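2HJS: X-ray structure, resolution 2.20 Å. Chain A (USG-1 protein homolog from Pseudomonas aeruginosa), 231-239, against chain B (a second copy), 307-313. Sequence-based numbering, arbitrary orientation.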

# COMPACT_ATOMS: atom_id res chain seq x y z
N GLY A 231 -18.86 10.57 -5.21
CA GLY A 231 -18.14 11.80 -5.51
C GLY A 231 -16.77 11.51 -6.10
O GLY A 231 -16.48 10.38 -6.48
N PRO A 232 -15.90 12.52 -6.13
CA PRO A 232 -14.58 12.36 -6.74
C PRO A 232 -13.85 11.08 -6.26
O PRO A 232 -13.82 10.80 -5.05
N LEU A 233 -13.33 10.30 -7.21
CA LEU A 233 -12.44 9.19 -6.93
C LEU A 233 -10.97 9.64 -6.95
O LEU A 233 -10.54 10.32 -7.87
N ASN A 234 -10.18 9.23 -5.96
CA ASN A 234 -8.74 9.43 -6.01
C ASN A 234 -8.04 8.06 -5.95
O ASN A 234 -8.29 7.29 -5.03
N VAL A 235 -7.22 7.76 -6.97
CA VAL A 235 -6.63 6.42 -7.16
C VAL A 235 -5.12 6.48 -7.20
O VAL A 235 -4.58 7.21 -8.01
N THR A 236 -4.47 5.65 -6.38
CA THR A 236 -3.06 5.39 -6.47
C THR A 236 -2.87 3.89 -6.63
O THR A 236 -3.37 3.10 -5.82
N CYS A 237 -2.15 3.49 -7.68
CA CYS A 237 -1.76 2.09 -7.81
C CYS A 237 -0.27 1.92 -7.58
O CYS A 237 0.56 2.49 -8.29
N ILE A 238 0.04 1.09 -6.60
CA ILE A 238 1.40 0.82 -6.19
C ILE A 238 1.73 -0.60 -6.62
O ILE A 238 0.84 -1.46 -6.66
N GLN A 239 2.98 -0.84 -6.97
CA GLN A 239 3.42 -2.19 -7.31
C GLN A 239 4.07 -2.86 -6.09
O GLN A 239 5.11 -2.38 -5.61
N CYS B 307 -8.61 20.39 -6.31
CA CYS B 307 -8.42 20.66 -4.87
C CYS B 307 -7.74 19.49 -4.11
O CYS B 307 -7.50 19.58 -2.90
N GLN B 308 -7.43 18.40 -4.83
CA GLN B 308 -6.71 17.25 -4.28
C GLN B 308 -5.26 17.21 -4.72
O GLN B 308 -4.96 17.49 -5.88
N VAL B 309 -4.35 16.85 -3.82
CA VAL B 309 -2.96 16.64 -4.21
C VAL B 309 -2.51 15.35 -3.56
O VAL B 309 -2.81 15.12 -2.38
N ASN B 310 -1.83 14.52 -4.34
CA ASN B 310 -1.23 13.29 -3.85
C ASN B 310 0.25 13.47 -3.68
O ASN B 310 0.85 14.23 -4.43
N LEU B 311 0.83 12.77 -2.70
CA LEU B 311 2.27 12.72 -2.50
C LEU B 311 2.63 11.27 -2.25
O LEU B 311 1.86 10.54 -1.66
N TRP B 312 3.85 10.88 -2.64
CA TRP B 312 4.41 9.58 -2.29
C TRP B 312 5.71 9.87 -1.55
O TRP B 312 6.52 10.65 -2.01
N ILE B 313 5.86 9.28 -0.37
CA ILE B 313 6.98 9.60 0.52
C ILE B 313 7.73 8.32 0.84
O ILE B 313 7.12 7.30 1.18

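Paired amides join strand 233-239 of chain A to strand 308-313 of chain B, which run nearly parallel (15°) and whose axes approach to 9.3 Å, a gap bridged by side chains rather than backbone. Asn234(A) (chi1 t) and Asn310(B) (chi1 m) meet head to head in a reciprocal pair: ND2 of Asn234(A) donates to OD1 of Asn310(B) at 2.9 Å, and ND2 of Asn310(B) returns a bond to OD1 of Asn234(A), also 2.9 Å. The second proton of Asn234(A) ND2 is used as well, reaching OE1 of Gln308(B) at 2.8 Å; all three bonds are close to linear. Gln308(B) extends with chi1 m and chi2 t, and waters tie its amide to chain A backbone. Water 2 donates to OE1 of Gln308(B) (2.9 Å) and to O of Leu233(A) (2.7 Å); water 1 links O of Pro232(A) (2.7 Å) to NE2 of Gln308(B) (2.8 Å, weak). Pro232(A) CB also packs 3.9 Å from Gln308(B) NE2. Farther along, Thr236(A) (m) points toward Asn310(B), its OG1 3.7 Å from ND2. Water 3 connects the two, accepting from Asn310(B) ND2 (3.2 Å), donating to Leu311(B) O (3.2 Å) and bonding weakly with Thr236(A) OG1 (3.4 Å). Beyond the polar cluster, Ile238(A) (m, t) sets CD1 obliquely against Trp312(B) (chi1 t), 3.7 Å from CZ3. The alternate residues Leu233(A), Val235(A) and Val309(B) point away.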

# COMPACT_ATOMS: atom_id res chain seq x y z
CB PRO A 232 -13.83 13.59 -6.26
CG PRO A 232 -14.89 14.59 -5.92
CD PRO A 232 -16.09 13.85 -5.52
CB LEU A 233 -12.59 8.17 -8.02
CG LEU A 233 -12.29 6.69 -7.79
CD1 LEU A 233 -11.66 6.06 -9.06
CD2 LEU A 233 -11.47 6.36 -6.57
CB ASN A 234 -8.30 10.38 -4.89
CG ASN A 234 -6.83 10.70 -4.93
OD1 ASN A 234 -5.99 9.87 -4.55
ND2 ASN A 234 -6.50 11.93 -5.33
CB VAL A 235 -6.91 5.80 -8.55
CG1 VAL A 235 -6.70 4.27 -8.51
CG2 VAL A 235 -8.23 6.14 -9.06
CB THR A 236 -2.34 5.87 -5.20
OG1 THR A 236 -2.68 7.25 -4.98
CG2 THR A 236 -0.83 5.75 -5.34
CB CYS A 237 -2.16 1.51 -9.17
SG CYS A 237 -3.94 1.46 -9.37
CB ILE A 238 1.47 0.95 -4.64
CG1 ILE A 238 1.40 2.41 -4.25
CG2 ILE A 238 2.72 0.30 -4.04
CD1 ILE A 238 0.90 2.52 -2.81
CB GLN A 239 4.45 -2.12 -8.43
CG GLN A 239 4.89 -3.47 -8.91
CD GLN A 239 3.98 -3.96 -9.96
OE1 GLN A 239 4.01 -3.47 -11.09
NE2 GLN A 239 3.11 -4.91 -9.60
CB CYS B 307 -9.77 21.01 -4.20
SG CYS B 307 -10.70 22.42 -4.95
CB GLN B 308 -7.34 15.96 -4.78
CG GLN B 308 -8.54 15.50 -4.01
CD GLN B 308 -9.24 14.35 -4.67
OE1 GLN B 308 -8.69 13.67 -5.55
NE2 GLN B 308 -10.49 14.14 -4.28
CB VAL B 309 -2.02 17.87 -3.87
CG1 VAL B 309 -2.04 18.23 -2.38
CG2 VAL B 309 -0.55 17.61 -4.32
CB ASN B 310 -1.42 12.18 -4.86
CG ASN B 310 -2.85 11.74 -4.96
OD1 ASN B 310 -3.62 12.27 -5.77
ND2 ASN B 310 -3.24 10.82 -4.09
CB LEU B 311 2.69 13.50 -1.23
CG LEU B 311 2.18 14.92 -0.96
CD1 LEU B 311 2.54 15.23 0.47
CD2 LEU B 311 2.90 15.89 -1.87
CB TRP B 312 4.66 8.77 -3.55
CG TRP B 312 5.60 7.57 -3.44
CD1 TRP B 312 6.95 7.54 -3.75
CD2 TRP B 312 5.25 6.23 -3.05
NE1 TRP B 312 7.44 6.27 -3.56
CE2 TRP B 312 6.43 5.45 -3.13
CE3 TRP B 312 4.07 5.61 -2.62
CZ2 TRP B 312 6.45 4.08 -2.84
CZ3 TRP B 312 4.09 4.24 -2.31
CH2 TRP B 312 5.28 3.49 -2.44
CB ILE B 313 6.46 10.24 1.84
CG1 ILE B 313 5.58 11.47 1.55
CG2 ILE B 313 7.66 10.58 2.77
CD1 ILE B 313 4.85 12.00 2.79
O HOH W 1 -11.75 11.70 -3.57
O HOH W 2 -9.89 12.97 -8.07
O HOH W 3 -0.67 9.17 -3.08